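PDB 3NWR: A rubisco-like protein from Burkholderia fungorum, which is of unknown physiological role but has the two-domain build of rubisco large chains and probably acts as a lyase. Local coordinates for residues 316-321 and 353-358; 214-219 and 232-237; 170-175 and 201-206. One frame throughout, in Å; residues are numbered along the deposited sequence.

Contact 1 (316-321 and 353-358); sequences MHVHGL and PAFSSG. With SO4 (sulfate ion), chain B.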
ATOM      1  N   MET A 316      15.728   6.656   0.573  1.00 12.85           N
ATOM      2  CA  MET A 316      14.625   6.318  -0.324  1.00 12.48           C
ATOM      3  C   MET A 316      15.148   5.977  -1.711  1.00 12.94           C
ATOM      4  O   MET A 316      16.088   6.613  -2.196  1.00 13.69           O
ATOM      5  CB  MET A 316      13.632   7.481  -0.454  1.00 13.69           C
ATOM      6  CG  MET A 316      12.741   7.699   0.773  1.00 12.71           C
ATOM      7  SD  MET A 316      11.434   6.451   0.998  1.00 12.70           S
ATOM      8  CE  MET A 316      10.236   6.930  -0.261  1.00 13.78           C
ATOM      9  N   HIS A 317      14.524   4.991  -2.349  1.00 12.05           N
ATOM     10  CA  HIS A 317      14.880   4.596  -3.704  1.00 12.27           C
ATOM     11  C   HIS A 317      14.218   5.469  -4.754  1.00 11.88           C
ATOM     12  O   HIS A 317      13.025   5.809  -4.637  1.00 12.47           O
ATOM     13  CB  HIS A 317      14.492   3.142  -3.939  1.00 11.35           C
ATOM     14  CG  HIS A 317      15.502   2.177  -3.427  1.00 13.01           C
ATOM     15  ND1 HIS A 317      16.378   1.519  -4.260  1.00 16.04           N
ATOM     16  CD2 HIS A 317      15.801   1.779  -2.167  1.00 13.41           C
ATOM     17  CE1 HIS A 317      17.172   0.748  -3.535  1.00 18.13           C
ATOM     18  NE2 HIS A 317      16.842   0.889  -2.262  1.00 13.10           N
ATOM     19  N   VAL A 318      14.985   5.788  -5.796  1.00 11.07           N
ATOM     20  CA  VAL A 318      14.502   6.619  -6.896  1.00 13.62           C
ATOM     21  C   VAL A 318      14.650   5.953  -8.262  1.00 12.30           C
ATOM     22  O   VAL A 318      14.360   6.570  -9.289  1.00 14.42           O
ATOM     23  CB  VAL A 318      15.216   7.988  -6.925  1.00 12.19           C
ATOM     24  CG1 VAL A 318      14.988   8.728  -5.618  1.00 13.51           C
ATOM     25  CG2 VAL A 318      16.713   7.837  -7.200  1.00 13.70           C
ATOM     26  N   HIS A 319      15.051   4.688  -8.259  1.00 12.18           N
ATOM     27  CA  HIS A 319      15.394   3.954  -9.472  1.00 12.60           C
ATOM     28  C   HIS A 319      16.558   4.654 -10.167  1.00 14.00           C
ATOM     29  O   HIS A 319      17.418   5.174  -9.465  1.00 14.05           O
ATOM     30  CB  HIS A 319      14.152   3.635 -10.308  1.00 15.86           C
ATOM     31  CG  HIS A 319      13.279   2.606  -9.653  1.00 17.03           C
ATOM     32  ND1 HIS A 319      12.153   2.078 -10.248  1.00 17.75           N
ATOM     33  CD2 HIS A 319      13.385   1.997  -8.445  1.00 17.30           C
ATOM     34  CE1 HIS A 319      11.601   1.192  -9.437  1.00 18.62           C
ATOM     35  NE2 HIS A 319      12.330   1.122  -8.335  1.00 17.83           N
ATOM     36  N   GLY A 320      16.649   4.656 -11.493  1.00 14.20           N
ATOM     37  CA  GLY A 320      17.901   5.121 -12.076  1.00 15.55           C
ATOM     38  C   GLY A 320      17.830   5.697 -13.467  1.00 15.79           C
ATOM     39  O   GLY A 320      16.961   5.327 -14.254  1.00 16.44           O
ATOM     40  N   LEU A 321      18.763   6.592 -13.771  1.00 16.15           N
ATOM     41  CA  LEU A 321      18.877   7.153 -15.112  1.00 16.38           C
ATOM     42  C   LEU A 321      19.345   6.075 -16.084  1.00 14.54           C
ATOM     43  O   LEU A 321      20.231   5.283 -15.765  1.00 15.63           O
ATOM     44  CB  LEU A 321      19.848   8.333 -15.098  1.00 16.72           C
ATOM     45  CG  LEU A 321      19.391   9.465 -14.176  1.00 17.61           C
ATOM     46  CD1 LEU A 321      20.424  10.570 -14.158  1.00 22.27           C
ATOM     47  CD2 LEU A 321      18.009   9.994 -14.580  1.00 19.45           C
ATOM     48  N   PRO A 353      19.084   9.666  -1.414  1.00 11.74           N
ATOM     49  CA  PRO A 353      18.499   8.957  -2.552  1.00 11.85           C
ATOM     50  C   PRO A 353      19.373   7.786  -2.975  1.00 13.04           C
ATOM     51  O   PRO A 353      20.611   7.898  -2.997  1.00 13.30           O
ATOM     52  CB  PRO A 353      18.452  10.031  -3.652  1.00 11.79           C
ATOM     53  CG  PRO A 353      19.634  10.915  -3.340  1.00 12.94           C
ATOM     54  CD  PRO A 353      19.701  10.947  -1.809  1.00 14.10           C
ATOM     55  N   ALA A 354      18.731   6.659  -3.258  1.00 11.59           N
ATOM     56  CA  ALA A 354      19.406   5.474  -3.753  1.00 11.19           C
ATOM     57  C   ALA A 354      19.049   5.241  -5.215  1.00 14.50           C
ATOM     58  O   ALA A 354      17.891   4.996  -5.561  1.00 13.17           O
ATOM     59  CB  ALA A 354      19.058   4.249  -2.897  1.00 13.12           C
ATOM     60  N   PHE A 355      20.053   5.357  -6.075  1.00 12.70           N
ATOM     61  CA  PHE A 355      19.874   5.127  -7.500  1.00 11.40           C
ATOM     62  C   PHE A 355      20.203   3.686  -7.811  1.00 12.35           C
ATOM     63  O   PHE A 355      21.191   3.150  -7.295  1.00 14.15           O
ATOM     64  CB  PHE A 355      20.838   6.010  -8.291  1.00 11.88           C
ATOM     65  CG  PHE A 355      20.512   7.476  -8.225  1.00 11.54           C
ATOM     66  CD1 PHE A 355      19.800   8.086  -9.255  1.00 13.72           C
ATOM     67  CD2 PHE A 355      20.938   8.249  -7.150  1.00 12.29           C
ATOM     68  CE1 PHE A 355      19.504   9.439  -9.204  1.00 13.90           C
ATOM     69  CE2 PHE A 355      20.648   9.601  -7.088  1.00 13.38           C
ATOM     70  CZ  PHE A 355      19.931  10.201  -8.114  1.00 13.67           C
ATOM     71  N   SER A 356      19.405   3.063  -8.673  1.00 13.05           N
ATOM     72  CA  SER A 356      19.648   1.677  -9.050  1.00 12.56           C
ATOM     73  C   SER A 356      19.027   1.344 -10.397  1.00 16.12           C
ATOM     74  O   SER A 356      18.237   2.123 -10.930  1.00 19.06           O
ATOM     75  CB  SER A 356      19.053   0.742  -8.001  1.00 15.95           C
ATOM     76  OG  SER A 356      17.639   0.784  -8.077  1.00 18.04           O
ATOM     77  N   SER A 357      19.399   0.172 -10.912  1.00 14.14           N
ATOM     78  CA  SER A 357      18.909  -0.389 -12.180  1.00 14.56           C
ATOM     79  C   SER A 357      19.795   0.019 -13.358  1.00 16.25           C
ATOM     80  O   SER A 357      19.717   1.150 -13.837  1.00 17.79           O
ATOM     81  CB  SER A 357      17.441  -0.026 -12.447  1.00 17.37           C
ATOM     82  OG  SER A 357      16.964  -0.726 -13.587  1.00 19.23           O
ATOM     83  N   GLY A 358      20.635  -0.910 -13.806  1.00 15.48           N
ATOM     84  CA  GLY A 358      21.516  -0.672 -14.941  1.00 17.83           C
ATOM     85  C   GLY A 358      22.541   0.424 -14.702  1.00 18.24           C
ATOM     86  O   GLY A 358      23.016   1.059 -15.648  1.00 16.66           O
TER
HETATM   87  S   SO4 B 433      21.758  -4.363 -13.594  0.81 28.44           S
HETATM   88  O1  SO4 B 433      22.558  -5.071 -12.597  1.00 25.06           O
HETATM   89  O2  SO4 B 433      22.590  -3.418 -14.330  0.74 24.41           O
HETATM   90  O3  SO4 B 433      20.680  -3.644 -12.923  0.85 25.39           O
HETATM   91  O4  SO4 B 433      21.174  -5.327 -14.521  0.51 29.98           O
HETATM   92  O   HOH W   1      16.605   2.811  -6.648  1.00 14.37           O

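Contact 2 (214-219 and 232-237); sequences AVMSEV and VAFNIT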
ATOM      1  N   ALA A 214      26.276 -14.770  10.358  1.00 19.63           N
ATOM      2  CA  ALA A 214      27.354 -15.182   9.458  1.00 18.46           C
ATOM      3  C   ALA A 214      27.920 -14.004   8.683  1.00 19.61           C
ATOM      4  O   ALA A 214      29.132 -13.835   8.586  1.00 18.98           O
ATOM      5  CB  ALA A 214      26.880 -16.259   8.499  1.00 20.69           C
ATOM      6  N   VAL A 215      27.035 -13.187   8.125  1.00 17.81           N
ATOM      7  CA  VAL A 215      27.475 -12.034   7.351  1.00 16.06           C
ATOM      8  C   VAL A 215      28.256 -11.021   8.188  1.00 17.81           C
ATOM      9  O   VAL A 215      29.301 -10.527   7.759  1.00 18.40           O
ATOM     10  CB  VAL A 215      26.285 -11.342   6.643  1.00 14.24           C
ATOM     11  CG1 VAL A 215      26.703 -10.003   6.060  1.00 17.14           C
ATOM     12  CG2 VAL A 215      25.717 -12.248   5.557  1.00 16.46           C
ATOM     13  N   MET A 216      27.760 -10.703   9.378  1.00 17.06           N
ATOM     14  CA  MET A 216      28.441  -9.706  10.193  1.00 19.02           C
ATOM     15  C   MET A 216      29.819 -10.180  10.654  1.00 19.03           C
ATOM     16  O   MET A 216      30.722  -9.370  10.837  1.00 18.33           O
ATOM     17  CB  MET A 216      27.588  -9.255  11.381  1.00 17.93           C
ATOM     18  CG  MET A 216      26.438  -8.308  11.003  1.00 15.52           C
ATOM     19  SD  MET A 216      26.961  -6.925   9.962  1.00 16.64           S
ATOM     20  CE  MET A 216      28.281  -6.240  10.979  1.00 17.90           C
ATOM     21  N   SER A 217      29.980 -11.486  10.835  1.00 20.58           N
ATOM     22  CA  SER A 217      31.305 -12.013  11.158  1.00 19.96           C
ATOM     23  C   SER A 217      32.320 -11.608  10.099  1.00 21.62           C
ATOM     24  O   SER A 217      33.416 -11.145  10.420  1.00 22.15           O
ATOM     25  CB  SER A 217      31.278 -13.533  11.289  1.00 20.23           C
ATOM     26  OG  SER A 217      32.563 -14.005  11.651  1.00 26.13           O
ATOM     27  N   GLU A 218      31.948 -11.786   8.835  1.00 20.22           N
ATOM     28  CA  GLU A 218      32.807 -11.401   7.724  1.00 19.67           C
ATOM     29  C   GLU A 218      32.996  -9.893   7.645  1.00 19.86           C
ATOM     30  O   GLU A 218      34.103  -9.415   7.423  1.00 19.19           O
ATOM     31  CB  GLU A 218      32.260 -11.942   6.400  1.00 18.64           C
ATOM     32  CG  GLU A 218      32.321 -13.458   6.284  1.00 20.89           C
ATOM     33  CD  GLU A 218      33.733 -13.972   6.055  1.00 23.50           C
ATOM     34  OE1 GLU A 218      34.663 -13.152   5.900  1.00 22.10           O
ATOM     35  OE2 GLU A 218      33.905 -15.205   6.025  1.00 31.28           O
ATOM     36  N   VAL A 219      31.920  -9.139   7.839  1.00 17.67           N
ATOM     37  CA  VAL A 219      31.987  -7.691   7.732  1.00 16.96           C
ATOM     38  C   VAL A 219      32.887  -7.096   8.814  1.00 18.19           C
ATOM     39  O   VAL A 219      33.693  -6.210   8.540  1.00 19.33           O
ATOM     40  CB  VAL A 219      30.574  -7.072   7.770  1.00 16.80           C
ATOM     41  CG1 VAL A 219      30.640  -5.558   7.791  1.00 20.37           C
ATOM     42  CG2 VAL A 219      29.772  -7.563   6.569  1.00 20.44           C
ATOM     43  N   VAL A 232      25.805  -3.000   5.671  1.00 13.07           N
ATOM     44  CA  VAL A 232      24.953  -4.035   5.112  1.00 11.94           C
ATOM     45  C   VAL A 232      23.511  -3.760   5.511  1.00 12.29           C
ATOM     46  O   VAL A 232      23.179  -3.682   6.704  1.00 15.96           O
ATOM     47  CB  VAL A 232      25.360  -5.450   5.583  1.00 13.29           C
ATOM     48  CG1 VAL A 232      24.387  -6.504   5.015  1.00 14.24           C
ATOM     49  CG2 VAL A 232      26.794  -5.763   5.156  1.00 15.04           C
ATOM     50  N   ALA A 233      22.665  -3.578   4.503  1.00 11.83           N
ATOM     51  CA  ALA A 233      21.245  -3.392   4.748  1.00 12.84           C
ATOM     52  C   ALA A 233      20.593  -4.763   4.760  1.00 13.91           C
ATOM     53  O   ALA A 233      20.288  -5.331   3.710  1.00 13.31           O
ATOM     54  CB  ALA A 233      20.623  -2.497   3.672  1.00 12.59           C
ATOM     55  N   PHE A 234      20.423  -5.316   5.958  1.00 13.44           N
ATOM     56  CA  PHE A 234      19.725  -6.586   6.117  1.00 11.04           C
ATOM     57  C   PHE A 234      18.235  -6.363   5.972  1.00 10.99           C
ATOM     58  O   PHE A 234      17.660  -5.508   6.657  1.00 12.02           O
ATOM     59  CB  PHE A 234      20.002  -7.174   7.502  1.00 12.58           C
ATOM     60  CG  PHE A 234      21.421  -7.610   7.688  1.00 14.76           C
ATOM     61  CD1 PHE A 234      21.873  -8.784   7.106  1.00 13.49           C
ATOM     62  CD2 PHE A 234      22.303  -6.844   8.432  1.00 13.04           C
ATOM     63  CE1 PHE A 234      23.194  -9.201   7.276  1.00 13.77           C
ATOM     64  CE2 PHE A 234      23.636  -7.250   8.601  1.00 13.61           C
ATOM     65  CZ  PHE A 234      24.078  -8.427   8.020  1.00 14.11           C
ATOM     66  N   ASN A 235      17.606  -7.144   5.097  1.00 13.13           N
ATOM     67  CA  ASN A 235      16.167  -7.052   4.918  1.00 12.92           C
ATOM     68  C   ASN A 235      15.423  -7.750   6.059  1.00 12.66           C
ATOM     69  O   ASN A 235      15.341  -8.982   6.103  1.00 14.12           O
ATOM     70  CB  ASN A 235      15.761  -7.640   3.566  1.00 12.44           C
ATOM     71  CG  ASN A 235      14.282  -7.456   3.282  1.00 13.74           C
ATOM     72  OD1 ASN A 235      13.595  -6.733   3.998  1.00 14.01           O
ATOM     73  ND2 ASN A 235      13.790  -8.099   2.225  1.00 13.47           N
ATOM     74  N   ILE A 236      14.892  -6.956   6.978  1.00 10.63           N
ATOM     75  CA  ILE A 236      14.223  -7.500   8.153  1.00 11.18           C
ATOM     76  C   ILE A 236      12.707  -7.488   8.022  1.00 11.68           C
ATOM     77  O   ILE A 236      12.002  -7.832   8.973  1.00 12.91           O
ATOM     78  CB  ILE A 236      14.609  -6.752   9.446  1.00 13.32           C
ATOM     79  CG1 ILE A 236      14.132  -5.300   9.377  1.00 12.89           C
ATOM     80  CG2 ILE A 236      16.125  -6.839   9.688  1.00 13.95           C
ATOM     81  CD1 ILE A 236      14.231  -4.545  10.710  1.00 13.77           C
ATOM     82  N   THR A 237      12.214  -7.104   6.843  1.00 13.31           N
ATOM     83  CA  THR A 237      10.772  -7.099   6.559  1.00 13.29           C
ATOM     84  C   THR A 237      10.085  -8.322   7.161  1.00 12.63           C
ATOM     85  O   THR A 237      10.460  -9.458   6.848  1.00 14.11           O
ATOM     86  CB  THR A 237      10.508  -7.103   5.042  1.00 11.58           C
ATOM     87  OG1 THR A 237      11.132  -5.961   4.436  1.00 11.16           O
ATOM     88  CG2 THR A 237       8.999  -7.079   4.755  1.00 12.81           C
TER

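Contact 3 (170-175 and 201-206); sequences PNVGLS and ANPAHA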
ATOM      1  N   PRO A 170      22.582 -14.593  -6.101  1.00 17.85           N
ATOM      2  CA  PRO A 170      21.156 -14.564  -6.459  1.00 17.65           C
ATOM      3  C   PRO A 170      20.306 -13.906  -5.380  1.00 16.95           C
ATOM      4  O   PRO A 170      20.706 -13.879  -4.211  1.00 16.84           O
ATOM      5  CB  PRO A 170      20.792 -16.047  -6.570  1.00 21.81           C
ATOM      6  CG  PRO A 170      21.787 -16.737  -5.708  1.00 24.88           C
ATOM      7  CD  PRO A 170      23.063 -15.974  -5.919  1.00 21.95           C
ATOM      8  N   ASN A 171      19.142 -13.395  -5.779  1.00 18.32           N
ATOM      9  CA  ASN A 171      18.283 -12.617  -4.881  1.00 16.96           C
ATOM     10  C   ASN A 171      17.947 -13.375  -3.616  1.00 18.09           C
ATOM     11  O   ASN A 171      17.887 -12.806  -2.528  1.00 16.15           O
ATOM     12  CB  ASN A 171      16.971 -12.245  -5.578  1.00 17.75           C
ATOM     13  CG  ASN A 171      17.171 -11.346  -6.781  1.00 21.09           C
ATOM     14  OD1 ASN A 171      18.166 -10.629  -6.883  1.00 21.58           O
ATOM     15  ND2 ASN A 171      16.206 -11.369  -7.698  1.00 20.91           N
ATOM     16  N   VAL A 172      17.689 -14.666  -3.781  1.00 17.30           N
ATOM     17  CA  VAL A 172      17.329 -15.528  -2.668  1.00 16.55           C
ATOM     18  C   VAL A 172      17.748 -16.946  -3.048  1.00 18.07           C
ATOM     19  O   VAL A 172      17.768 -17.289  -4.229  1.00 17.70           O
ATOM     20  CB  VAL A 172      15.804 -15.436  -2.350  1.00 15.05           C
ATOM     21  CG1 VAL A 172      14.939 -15.971  -3.517  1.00 16.77           C
ATOM     22  CG2 VAL A 172      15.484 -16.147  -1.046  1.00 16.20           C
ATOM     23  N   GLY A 173      18.117 -17.757  -2.065  1.00 18.15           N
ATOM     24  CA  GLY A 173      18.473 -19.140  -2.348  1.00 18.70           C
ATOM     25  C   GLY A 173      19.824 -19.574  -1.816  1.00 17.66           C
ATOM     26  O   GLY A 173      20.048 -20.765  -1.588  1.00 21.30           O
ATOM     27  N   LEU A 174      20.743 -18.627  -1.643  1.00 18.90           N
ATOM     28  CA  LEU A 174      22.011 -18.930  -0.988  1.00 18.62           C
ATOM     29  C   LEU A 174      21.795 -19.307   0.466  1.00 17.48           C
ATOM     30  O   LEU A 174      20.874 -18.821   1.124  1.00 19.51           O
ATOM     31  CB  LEU A 174      22.966 -17.737  -1.042  1.00 16.89           C
ATOM     32  CG  LEU A 174      23.440 -17.231  -2.405  1.00 17.07           C
ATOM     33  CD1 LEU A 174      24.348 -16.028  -2.213  1.00 20.39           C
ATOM     34  CD2 LEU A 174      24.159 -18.326  -3.185  1.00 20.99           C
ATOM     35  N   SER A 175      22.661 -20.171   0.982  1.00 19.12           N
ATOM     36  CA  SER A 175      22.658 -20.454   2.411  1.00 20.78           C
ATOM     37  C   SER A 175      23.261 -19.273   3.168  1.00 17.35           C
ATOM     38  O   SER A 175      23.831 -18.360   2.563  1.00 17.18           O
ATOM     39  CB  SER A 175      23.490 -21.704   2.692  1.00 19.12           C
ATOM     40  OG  SER A 175      24.862 -21.432   2.477  1.00 20.28           O
ATOM     41  N   ALA A 201      14.182 -12.074   2.911  1.00 12.01           N
ATOM     42  CA  ALA A 201      14.061 -11.522   4.255  1.00 11.06           C
ATOM     43  C   ALA A 201      14.376 -12.602   5.282  1.00 13.48           C
ATOM     44  O   ALA A 201      15.421 -12.555   5.932  1.00 15.55           O
ATOM     45  CB  ALA A 201      12.673 -10.945   4.475  1.00 14.09           C
ATOM     46  N   ASN A 202      13.475 -13.574   5.415  1.00 15.31           N
ATOM     47  CA  ASN A 202      13.675 -14.681   6.352  1.00 15.63           C
ATOM     48  C   ASN A 202      13.411 -16.030   5.668  1.00 15.44           C
ATOM     49  O   ASN A 202      12.590 -16.821   6.130  1.00 16.99           O
ATOM     50  CB  ASN A 202      12.776 -14.494   7.573  1.00 16.98           C
ATOM     51  CG  ASN A 202      13.144 -15.414   8.728  1.00 19.95           C
ATOM     52  OD1 ASN A 202      14.287 -15.870   8.852  1.00 19.26           O
ATOM     53  ND2 ASN A 202      12.171 -15.681   9.587  1.00 20.94           N
ATOM     54  N   PRO A 203      14.103 -16.287   4.546  1.00 14.94           N
ATOM     55  CA  PRO A 203      13.867 -17.533   3.809  1.00 15.43           C
ATOM     56  C   PRO A 203      14.358 -18.743   4.595  1.00 17.57           C
ATOM     57  O   PRO A 203      15.257 -18.613   5.418  1.00 19.20           O
ATOM     58  CB  PRO A 203      14.725 -17.358   2.557  1.00 15.85           C
ATOM     59  CG  PRO A 203      15.887 -16.512   3.034  1.00 15.74           C
ATOM     60  CD  PRO A 203      15.286 -15.563   4.047  1.00 17.20           C
ATOM     61  N   ALA A 204      13.791 -19.912   4.324  1.00 20.00           N
ATOM     62  CA  ALA A 204      14.298 -21.141   4.926  1.00 20.04           C
ATOM     63  C   ALA A 204      15.761 -21.389   4.529  1.00 22.65           C
ATOM     64  O   ALA A 204      16.534 -21.965   5.299  1.00 20.35           O
ATOM     65  CB  ALA A 204      13.411 -22.331   4.542  1.00 18.93           C
ATOM     66  N   HIS A 205      16.146 -20.929   3.338  1.00 19.90           N
ATOM     67  CA  HIS A 205      17.506 -21.133   2.832  1.00 18.82           C
ATOM     68  C   HIS A 205      18.574 -20.464   3.694  1.00 19.52           C
ATOM     69  O   HIS A 205      19.696 -20.960   3.829  1.00 20.46           O
ATOM     70  CB  HIS A 205      17.619 -20.603   1.404  1.00 22.09           C
ATOM     71  CG  HIS A 205      16.584 -21.155   0.476  1.00 21.01           C
ATOM     72  ND1 HIS A 205      15.713 -20.357  -0.236  1.00 21.77           N
ATOM     73  CD2 HIS A 205      16.277 -22.433   0.150  1.00 20.74           C
ATOM     74  CE1 HIS A 205      14.923 -21.121  -0.970  1.00 18.59           C
ATOM     75  NE2 HIS A 205      15.238 -22.384  -0.746  1.00 26.57           N
ATOM     76  N   ALA A 206      18.221 -19.316   4.253  1.00 19.98           N
ATOM     77  CA  ALA A 206      19.165 -18.510   5.010  1.00 18.81           C
ATOM     78  C   ALA A 206      18.378 -17.622   5.955  1.00 18.71           C
ATOM     79  O   ALA A 206      18.241 -16.423   5.718  1.00 18.24           O
ATOM     80  CB  ALA A 206      20.022 -17.667   4.072  1.00 15.64           C
TER

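Contact 1 (316-321 and 353-358)
Pro353 meets both Met316 and Val318: its CA-H is directed at Met316 O, and its CB lies 4.2 Å from Val318 CG1, the two side chains side by side and pointing the same way. At Ala354 the backbone pairing is explicit. Its N donates to Met316 O (2.8 Å) and its O accepts from Val318 N (3.0 Å), so one residue is bonded to the two neighbours of His317, the pattern of parallel strands. The axes of strands 316-319 and 353-355 approach to 4.6 Å at an angle of 37°. Ala354 CB stands over the centre of the His317 ring, 3.9 Å from the centroid and only 3° off the normal, a CH-pi contact; NE2 of that ring is hydrogen-bonded to His282. Phe355 turns to the other face of the sheet and offers a ring face to Val318 CG2, 3.8 Å from the centroid and offset toward the rim. This methyl sits between the backbone N and carbonyl carbon of Val318, which directs it across to the ring. Ser356 N bonds to His319 O (3.0 Å) from above the carbonyl plane, 71° out of it. One water is hydrogen-bonded to Ser356 OG, His317 ND1, His319 N and Ala354 O, tying the two segments together. Beyond Ser357, Gly358 N donates to O3 of a sulfate at 2.9 Å, an ion also held by Lys324 NZ and Gly382 N. Helix 329-340 links the two strands, making a beta-alpha-beta unit of the TIM barrel. The sulfate, probably from the crystallisation liquor, lies beyond their C-terminal ends, where barrel enzymes carry their active sites, and may mark an anion-binding position.

Contact 2 (214-219 and 232-237)
Phe234 is met by Val215 and Met216 of the helix. Met216 SD lies almost exactly in the ring plane, 89° off the normal, and comes to 3.6 Å from Phe234 CE2: a Met-aromatic contact at the edge. A bend at chi2 (-49°) brings SD beside the ring. Val215 meets the same ring tip to tip, with CG1 3.6 Å from Phe234 CZ and CB at the edge, in the ring plane. Val232 CG1, from the phenylalanine's own segment, sits 3.5 Å above the centre of one ring face. The valines touch less closely: Val219 CG2 meets Val232 CG2 at 3.8 Å, and Val215 CG1 is 4.3 Å from Val232 CG1. Even the nearest CA pair, Val219 and Val232, is separated by 8.3 Å, so side chains alone bridge helix and strand. Ser217 and Glu218 take no part, and Ser217 lies exposed to solvent. The apolar side of helix 208-226 thus packs on the segment carrying strand 233-235, which follows it in sequence, the layering of outer helices on inner strands found in a TIM barrel, the fold of this catalytic domain.

Contact 3 (170-175 and 201-206)
Ser175 and Ala206 bring the two irregular segments closest, with CA atoms 4.8 Å apart, whereas Val172 and Pro203, the other matched pair, have CA atoms 7.6 Å apart. The backbones therefore converge toward their C-terminal ends. There Ser175 CA points its hydrogen at His205 O over 3.3 Å with an angle of 168° at the hydrogen, a nearly straight CA-H...O contact. On the other side the chain is bent into a turn by a bond from Ala206 N to Pro203 O (3.3 Å), which carries His205 and Ala206 toward 170-175. Gly173, at phi 127° and psi -26°, brings its CA to 3.7 Å from His205 ND1.

Among the side chains, Val172 CG2 does the apolar work. It is anti to the backbone N, reaches Pro203 CB at 3.9 Å, and also lies near the plane of the His205 ring, at its edge, 4.3 Å from ND1. Val172 and Pro203 slide past each other in opposite directions. His205 CB packs on Leu174 O and Gly173 O, and Gly173 CA lies obliquely to the ring. Ala206 CB rests against Leu174 O at 3.3 Å. Ser175 OG looks elsewhere, capping a backbone N at the start of helix 176-189. His205 NE2 makes a weak hydrogen bond to Arg56 O of the second subunit. Conventional hydrogen bonds are absent between the segments, so they are held by van der Waals packing and a CA-H...O contact, while their stronger polar groups are engaged with helix starts, with Arg211 on the carbonyls of Ala201 and Ala206, or with the other subunit.

Overall arrangement
Contacts 1 and 2 are both buried, contact 1 with its centre about 8 Å from the chain centre and contact 2 farther out, at about 21 Å; only contact 3, at about 23 Å, is partly buried. Contacts 1 and 2 reach the same parallel sheet: contact 1 joins two neighbouring inner strands, contact 2 sets an outer helix against strand 233-235 of that sheet. Contact 3 instead joins loops flanking helix 176-189, at the subunit interface, and touches contact 2 through Ala201 CB, 3.6 Å from Thr237 O. Their chemistry follows position: backbone bonds and a bridging water in the strand pair, apolar and Met-aromatic packing under the helix, and van der Waals packing with a CA-H...O contact between the loops.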